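11S globulin (Wrightia tinctoria, PDB 5WXU) binds the plant hormone auxin (indole-3-acetic acid), sequestering it, and as an 11S globulin of the cupin family probably serves as a hexameric seed storage protein. Local coordinates at the interface of chains A and B. Residues are numbered along the deposited sequence; one frame, centred on the assembly and turned at random. Chains: chain A/B, 11S globulin.

Contact 1: the interface of chains A and B. Residues chain A 348, 350, 391, 393, 417; chain B 97, 165, 167, 200, 225.
A:Trp348, on strand 343-349, and B:Tyr97, on strand 91-98, meet across the interface from backbones of nearly the same extended shape, while B:Gly165 turns with a positive phi, a conformation that glycine adopts readily. Both aromatic residues hold CG between the backbone N and the carbonyl carbon (chi1 65° and 63°), which sets the rings against each other. The indole and the phenol lie face to face, their planes 3° apart and the phenol centroid 3.8 Å from that of each indole ring. The two side chains slide past each other in opposite directions, bringing the tyrosine CZ over the middle of the indole. The other faces are packed from within each chain: CB of A:Thr417 backs the indole, and CB of B:Tyr200 backs the phenol, each near the rim. Tryptophan suits its place by offering a broad face and a polar edge together. Its NE1 gives a hydrogen bond of 3.3 Å to the carbonyl O of B:Gly165, which lies in the indole plane. That carbonyl also meets water 1 at 2.8 Å, and the water in turn contacts ND2 of A:Asn350 and OG1 of A:Thr417. At the far tip of the phenol, the hydroxyl OH of B:Tyr97 donates to the backbone O of A:Asn391 at 2.8 Å, in the carbonyl plane. The A:Asn391 amide stands perpendicular to the phenol plane, with CB 3.7 Å from CE2 of B:Tyr97. Branched valines fill the margins: CG2 of B:Val167 reaches CH2 of the indole at 3.6 Å, and A:Val393 turns CG2 toward the phenol hydroxyl. The site brings the second cupin region of chain A against the first of chain B.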
ATOM      1  N   TRP A 348      -2.299  10.200 -28.006  1.00 17.13           N
ATOM      2  CA  TRP A 348      -1.193   9.256 -27.787  1.00 16.93           C
ATOM      3  C   TRP A 348      -1.376   8.540 -26.428  1.00 16.14           C
ATOM      4  O   TRP A 348      -2.111   9.011 -25.542  1.00 16.84           O
ATOM      5  CB  TRP A 348       0.165   9.913 -27.788  1.00 17.83           C
ATOM      6  CG  TRP A 348       0.408  10.910 -26.623  1.00 16.62           C
ATOM      7  CD1 TRP A 348       0.949  10.671 -25.417  1.00 15.62           C
ATOM      8  CD2 TRP A 348       0.139  12.287 -26.654  1.00 17.36           C
ATOM      9  NE1 TRP A 348       1.027  11.774 -24.672  1.00 17.84           N
ATOM     10  CE2 TRP A 348       0.594  12.823 -25.441  1.00 17.74           C
ATOM     11  CE3 TRP A 348      -0.338  13.148 -27.632  1.00 17.49           C
ATOM     12  CZ2 TRP A 348       0.471  14.128 -25.125  1.00 20.66           C
ATOM     13  CZ3 TRP A 348      -0.418  14.474 -27.328  1.00 18.87           C
ATOM     14  CH2 TRP A 348      -0.041  14.969 -26.085  1.00 20.06           C
ATOM     15  N   ASN A 350       0.020   7.667 -22.987  0.50 17.38           N
ATOM     16  CA  ASN A 350       1.010   8.217 -22.034  0.50 17.34           C
ATOM     17  C   ASN A 350       1.984   7.165 -21.537  0.50 18.53           C
ATOM     18  O   ASN A 350       3.186   7.377 -21.482  0.50 14.04           O
ATOM     19  CB  ASN A 350       0.345   8.818 -20.753  0.50 17.95           C
ATOM     20  CG  ASN A 350      -0.331  10.156 -21.013  0.50 21.00           C
ATOM     21  OD1 ASN A 350      -0.614  10.466 -22.174  0.50 19.94           O
ATOM     22  ND2 ASN A 350      -0.540  10.986 -19.943  0.50 19.31           N
ATOM     23  N   ASN A 391       3.581   6.875 -26.679  1.00 17.91           N
ATOM     24  CA  ASN A 391       3.759   8.284 -27.104  1.00 17.57           C
ATOM     25  C   ASN A 391       3.669   8.590 -28.591  1.00 16.25           C
ATOM     26  O   ASN A 391       3.540   9.795 -28.914  1.00 18.02           O
ATOM     27  CB  ASN A 391       5.113   8.862 -26.595  1.00 19.15           C
ATOM     28  CG  ASN A 391       5.133   9.084 -25.109  1.00 21.96           C
ATOM     29  OD1 ASN A 391       4.094   9.029 -24.371  1.00 20.65           O
ATOM     30  ND2 ASN A 391       6.257   9.449 -24.669  1.00 19.45           N
ATOM     31  N   VAL A 393       1.649   9.382 -31.860  1.00 16.78           N
ATOM     32  CA  VAL A 393       0.348   9.949 -32.057  1.00 16.43           C
ATOM     33  C   VAL A 393      -0.440   9.169 -33.080  1.00 18.00           C
ATOM     34  O   VAL A 393       0.125   8.727 -34.086  1.00 17.10           O
ATOM     35  CB  VAL A 393       0.496  11.371 -32.512  1.00 18.93           C
ATOM     36  CG1 VAL A 393      -0.839  11.928 -33.025  1.00 18.71           C
ATOM     37  CG2 VAL A 393       1.001  12.206 -31.310  1.00 20.09           C
ATOM     38  N   THR A 417      -3.915  10.579 -24.014  1.00 18.30           N
ATOM     39  CA  THR A 417      -4.070  12.047 -23.984  1.00 19.22           C
ATOM     40  C   THR A 417      -4.639  12.468 -25.347  1.00 19.35           C
ATOM     41  O   THR A 417      -4.112  12.038 -26.379  1.00 19.27           O
ATOM     42  CB  THR A 417      -2.685  12.606 -23.817  1.00 22.72           C
ATOM     43  OG1 THR A 417      -2.194  12.162 -22.558  1.00 20.97           O
ATOM     44  CG2 THR A 417      -2.684  14.089 -23.922  1.00 21.20           C
TER
ATOM     45  N   TYR B  97       6.148  16.786 -24.837  1.00 16.94           N
ATOM     46  CA  TYR B  97       6.109  15.643 -23.909  1.00 16.22           C
ATOM     47  C   TYR B  97       7.242  14.714 -24.244  1.00 14.79           C
ATOM     48  O   TYR B  97       7.745  14.679 -25.371  1.00 16.71           O
ATOM     49  CB  TYR B  97       4.790  14.935 -23.823  1.00 15.72           C
ATOM     50  CG  TYR B  97       4.270  14.264 -25.102  1.00 15.44           C
ATOM     51  CD1 TYR B  97       3.706  15.028 -26.128  1.00 15.96           C
ATOM     52  CD2 TYR B  97       4.409  12.952 -25.320  1.00 16.74           C
ATOM     53  CE1 TYR B  97       3.271  14.431 -27.291  1.00 17.21           C
ATOM     54  CE2 TYR B  97       3.943  12.365 -26.441  1.00 15.49           C
ATOM     55  CZ  TYR B  97       3.385  13.120 -27.436  1.00 16.54           C
ATOM     56  OH  TYR B  97       2.944  12.495 -28.608  1.00 18.49           O
ATOM     57  N   GLY B 165       5.162  11.552 -20.598  1.00 15.11           N
ATOM     58  CA  GLY B 165       3.921  11.615 -21.324  1.00 16.88           C
ATOM     59  C   GLY B 165       3.136  12.873 -21.160  1.00 15.83           C
ATOM     60  O   GLY B 165       2.119  13.042 -21.841  1.00 18.58           O
ATOM     61  N   VAL B 167       2.379  16.793 -21.217  1.00 15.94           N
ATOM     62  CA  VAL B 167       2.733  18.053 -21.916  1.00 16.57           C
ATOM     63  C   VAL B 167       3.157  19.148 -20.929  1.00 17.17           C
ATOM     64  O   VAL B 167       2.449  19.447 -19.997  1.00 15.69           O
ATOM     65  CB  VAL B 167       1.561  18.522 -22.767  1.00 16.08           C
ATOM     66  CG1 VAL B 167       1.810  19.941 -23.432  1.00 16.11           C
ATOM     67  CG2 VAL B 167       1.199  17.536 -23.858  1.00 18.61           C
ATOM     68  N   TYR B 200       8.700  15.307 -28.090  1.00 18.38           N
ATOM     69  CA  TYR B 200       7.571  15.418 -28.978  1.00 18.92           C
ATOM     70  C   TYR B 200       6.962  16.769 -28.724  1.00 18.89           C
ATOM     71  O   TYR B 200       6.364  16.990 -27.713  1.00 19.15           O
ATOM     72  CB  TYR B 200       6.577  14.258 -28.792  1.00 21.31           C
ATOM     73  CG  TYR B 200       7.058  12.926 -29.434  1.00 24.58           C
ATOM     74  CD1 TYR B 200       8.341  12.794 -30.035  1.00 30.10           C
ATOM     75  CD2 TYR B 200       6.252  11.844 -29.499  1.00 28.40           C
ATOM     76  CE1 TYR B 200       8.770  11.593 -30.577  1.00 31.49           C
ATOM     77  CE2 TYR B 200       6.684  10.619 -30.007  1.00 31.12           C
ATOM     78  CZ  TYR B 200       7.919  10.481 -30.576  1.00 32.38           C
ATOM     79  OH  TYR B 200       8.311   9.260 -31.173  1.00 29.71           O
ATOM     80  N   VAL B 225       5.030  16.974 -33.593  1.00 18.20           N
ATOM     81  CA  VAL B 225       4.139  15.798 -33.811  1.00 19.61           C
ATOM     82  C   VAL B 225       3.041  15.938 -34.830  1.00 21.13           C
ATOM     83  O   VAL B 225       2.478  14.901 -35.266  1.00 22.19           O
ATOM     84  CB  VAL B 225       3.457  15.283 -32.472  1.00 20.36           C
ATOM     85  CG1 VAL B 225       4.492  14.903 -31.496  1.00 24.23           C
ATOM     86  CG2 VAL B 225       2.429  16.172 -31.886  1.00 24.04           C
TER
HETATM   87  O   HOH W   1      -0.494  13.533 -21.104  1.00 21.44           O

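Contact 2: the interface of chains A and B. Residues chain A 343, 346, 395, 397, 420, 452, 458; chain B 233-234, 236-237.
The carbonyl O of B:Ala237, near the end of helix 231-238, is approached by several groups of chain A. NH1 of the A:Arg452 guanidinium makes a weak hydrogen bond to it at 3.3 Å, bent to 125° at the hydrogen, while that side chain's CG and CD also lie beside the oxygen. Arginine suits this place because its chain, folded at chi2 and chi3, can bring both methylenes and a donor to a helix carbonyl. Its cationic group might also be favoured by the partial negative charge of a helix C-terminus. CD1 of A:Leu458 and CG1 of A:Val420 border the same oxygen with hydrocarbon, and CD2 of A:Leu458 lies over one face of the guanidinium, toward its rim. On the other flank, B:Phe233 extends with CG anti to its backbone N (chi1 -169°), which carries the ring out to the strands of chain A. It meets A:Leu395 tip to tip: CD2 of the leucine sits over the middle of the aromatic face, 3.8 Å from its centroid, and CB touches CE2 at 3.6 Å. CB of A:Gln397 adds a contact at CE1, and the thioether of A:Met343 spans two residues of the helix, SD beside B:Ala237 and the CE methyl at the CE1 edge of the B:Phe233 ring. Methionine suits this place because its long, flexible, unbranched chain can touch both; SD lies 3.7 Å from CA of B:Ala237. The small alanine lets the helix come close, its CB 3.8 Å from CG of A:Pro346. The compact proline ring also receives the neighbouring leucine, and B:Leu234 brings CD1 to 3.7 Å from CG of A:Pro346.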
ATOM      1  N   MET A 343     -14.827   8.819 -35.730  1.00 19.31           N
ATOM      2  CA  MET A 343     -13.440   8.790 -35.373  1.00 20.64           C
ATOM      3  C   MET A 343     -13.290   8.716 -33.853  1.00 19.55           C
ATOM      4  O   MET A 343     -14.185   9.065 -33.078  1.00 19.45           O
ATOM      5  CB  MET A 343     -12.751  10.074 -35.871  1.00 22.48           C
ATOM      6  CG  MET A 343     -12.563  10.215 -37.338  1.00 26.41           C
ATOM      7  SD  MET A 343     -12.067  11.964 -37.667  1.00 34.50           S
ATOM      8  CE  MET A 343     -11.012  11.869 -39.070  1.00 39.01           C
ATOM      9  N   PRO A 346      -7.622  12.166 -32.265  1.00 20.27           N
ATOM     10  CA  PRO A 346      -6.202  12.026 -32.275  1.00 18.61           C
ATOM     11  C   PRO A 346      -5.578  12.130 -30.862  1.00 18.11           C
ATOM     12  O   PRO A 346      -6.045  12.881 -30.085  1.00 16.34           O
ATOM     13  CB  PRO A 346      -5.706  13.198 -33.102  1.00 20.00           C
ATOM     14  CG  PRO A 346      -6.879  13.777 -33.783  1.00 22.04           C
ATOM     15  CD  PRO A 346      -8.076  13.364 -32.983  1.00 22.34           C
ATOM     16  N   LEU A 395      -4.402   8.540 -35.201  1.00 19.74           N
ATOM     17  CA  LEU A 395      -5.762   8.950 -35.574  1.00 19.57           C
ATOM     18  C   LEU A 395      -6.438   7.766 -36.202  1.00 19.87           C
ATOM     19  O   LEU A 395      -5.775   7.057 -36.941  1.00 17.82           O
ATOM     20  CB  LEU A 395      -5.669   9.967 -36.707  1.00 23.73           C
ATOM     21  CG  LEU A 395      -5.296  11.380 -36.452  1.00 29.60           C
ATOM     22  CD1 LEU A 395      -3.782  11.499 -36.523  1.00 34.87           C
ATOM     23  CD2 LEU A 395      -6.112  12.211 -37.482  1.00 31.79           C
ATOM     24  N   GLN A 397     -10.229   6.464 -38.157  1.00 19.13           N
ATOM     25  CA  GLN A 397     -11.543   6.747 -38.682  1.00 19.42           C
ATOM     26  C   GLN A 397     -12.186   5.458 -39.251  1.00 19.55           C
ATOM     27  O   GLN A 397     -11.604   4.837 -40.094  1.00 21.77           O
ATOM     28  CB  GLN A 397     -11.442   7.835 -39.770  1.00 20.47           C
ATOM     29  CG  GLN A 397     -12.811   8.137 -40.356  1.00 20.41           C
ATOM     30  CD  GLN A 397     -12.936   9.378 -41.232  1.00 22.67           C
ATOM     31  OE1 GLN A 397     -11.967   9.794 -41.856  1.00 25.48           O
ATOM     32  NE2 GLN A 397     -14.135   9.980 -41.280  1.00 27.04           N
ATOM     33  N   VAL A 420      -7.939  16.596 -29.317  1.00 19.06           N
ATOM     34  CA  VAL A 420      -9.204  17.188 -29.769  1.00 20.04           C
ATOM     35  C   VAL A 420     -10.255  16.881 -28.775  1.00 20.54           C
ATOM     36  O   VAL A 420     -10.193  15.826 -28.115  1.00 19.40           O
ATOM     37  CB  VAL A 420      -9.656  16.554 -31.129  1.00 21.73           C
ATOM     38  CG1 VAL A 420     -11.048  16.998 -31.511  1.00 25.56           C
ATOM     39  CG2 VAL A 420      -8.695  16.922 -32.233  1.00 23.12           C
ATOM     40  N   ARG A 452     -14.804  21.037 -31.666  1.00 24.41           N
ATOM     41  CA  ARG A 452     -15.379  19.724 -31.288  1.00 24.73           C
ATOM     42  C   ARG A 452     -15.711  19.732 -29.790  1.00 23.91           C
ATOM     43  O   ARG A 452     -14.822  19.963 -28.950  1.00 26.44           O
ATOM     44  CB  ARG A 452     -14.423  18.536 -31.535  1.00 27.91           C
ATOM     45  CG  ARG A 452     -13.679  18.443 -32.857  1.00 28.39           C
ATOM     46  CD  ARG A 452     -14.529  18.266 -34.074  1.00 31.31           C
ATOM     47  NE  ARG A 452     -15.526  17.212 -34.022  1.00 30.02           N
ATOM     48  CZ  ARG A 452     -15.735  16.292 -34.983  1.00 26.83           C
ATOM     49  NH1 ARG A 452     -14.938  16.167 -36.036  1.00 27.42           N
ATOM     50  NH2 ARG A 452     -16.735  15.413 -34.840  1.00 25.59           N
ATOM     51  N   LEU A 458     -15.851  10.899 -31.787  1.00 20.23           N
ATOM     52  CA  LEU A 458     -16.301  12.034 -32.629  1.00 18.92           C
ATOM     53  C   LEU A 458     -17.435  11.548 -33.512  1.00 23.13           C
ATOM     54  O   LEU A 458     -17.344  10.492 -34.123  1.00 24.64           O
ATOM     55  CB  LEU A 458     -15.190  12.582 -33.447  1.00 21.15           C
ATOM     56  CG  LEU A 458     -13.960  13.071 -32.668  1.00 23.62           C
ATOM     57  CD1 LEU A 458     -12.906  13.522 -33.639  1.00 25.45           C
ATOM     58  CD2 LEU A 458     -14.356  14.218 -31.753  1.00 23.51           C
TER
ATOM     59  N   PHE B 233      -6.854  15.071 -42.701  1.00 23.68           N
ATOM     60  CA  PHE B 233      -7.354  14.030 -41.772  1.00 23.23           C
ATOM     61  C   PHE B 233      -7.389  14.621 -40.382  1.00 23.91           C
ATOM     62  O   PHE B 233      -8.444  14.678 -39.734  1.00 23.49           O
ATOM     63  CB  PHE B 233      -6.430  12.822 -41.896  1.00 23.91           C
ATOM     64  CG  PHE B 233      -6.927  11.546 -41.208  1.00 24.38           C
ATOM     65  CD1 PHE B 233      -8.244  11.316 -40.927  1.00 29.38           C
ATOM     66  CD2 PHE B 233      -5.993  10.569 -40.862  1.00 26.12           C
ATOM     67  CE1 PHE B 233      -8.629  10.120 -40.314  1.00 28.98           C
ATOM     68  CE2 PHE B 233      -6.374   9.397 -40.234  1.00 25.03           C
ATOM     69  CZ  PHE B 233      -7.700   9.167 -39.995  1.00 24.75           C
ATOM     70  N   LEU B 234      -6.267  15.216 -39.983  1.00 23.82           N
ATOM     71  CA  LEU B 234      -6.244  15.943 -38.739  1.00 23.93           C
ATOM     72  C   LEU B 234      -7.241  17.122 -38.673  1.00 22.53           C
ATOM     73  O   LEU B 234      -7.914  17.363 -37.632  1.00 21.49           O
ATOM     74  CB  LEU B 234      -4.823  16.365 -38.399  1.00 24.94           C
ATOM     75  CG  LEU B 234      -4.691  17.091 -37.058  1.00 27.10           C
ATOM     76  CD1 LEU B 234      -5.131  16.272 -35.854  1.00 28.83           C
ATOM     77  CD2 LEU B 234      -3.209  17.423 -36.907  1.00 30.12           C
ATOM     78  N   ARG B 236     -10.167  17.245 -40.253  1.00 23.72           N
ATOM     79  CA  ARG B 236     -11.523  16.733 -40.083  1.00 26.03           C
ATOM     80  C   ARG B 236     -11.769  16.302 -38.647  1.00 23.55           C
ATOM     81  O   ARG B 236     -12.838  16.534 -38.080  1.00 24.70           O
ATOM     82  CB  ARG B 236     -11.838  15.616 -41.095  1.00 27.81           C
ATOM     83  CG  ARG B 236     -12.307  16.246 -42.426  1.00 36.48           C
ATOM     84  CD  ARG B 236     -12.077  15.405 -43.698  1.00 45.35           C
ATOM     85  NE  ARG B 236     -12.376  13.973 -43.511  1.00 53.15           N
ATOM     86  CZ  ARG B 236     -11.514  12.945 -43.664  1.00 57.67           C
ATOM     87  NH1 ARG B 236     -10.237  13.118 -44.042  1.00 50.09           N
ATOM     88  NH2 ARG B 236     -11.948  11.708 -43.449  1.00 55.95           N
ATOM     89  N   ALA B 237     -10.735  15.707 -38.056  1.00 22.74           N
ATOM     90  CA  ALA B 237     -10.850  15.334 -36.668  1.00 22.57           C
ATOM     91  C   ALA B 237     -11.041  16.534 -35.701  1.00 22.97           C
ATOM     92  O   ALA B 237     -11.938  16.562 -34.831  1.00 23.75           O
ATOM     93  CB  ALA B 237      -9.643  14.471 -36.308  1.00 22.40           C
TER

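The centres of contact 1 and contact 2 lie about 16 Å apart on one interface between chains A and B. Strands 343-349 and 393-399 of chain A contribute to both: A:Trp348 and A:Val393 serve contact 1, whereas A:Met343, A:Pro346, A:Leu395 and A:Gln397 serve contact 2. Chain B answers with different elements, first strand 91-98 and nearby loops, then helix 231-238. Aromatic stacking with hydrogen bonds at one patch is thus joined to largely apolar helix packing at the other. Together they tie two subunits of the hexamer, pairing unlike surfaces of identical chains rather than meeting about an exact two-fold.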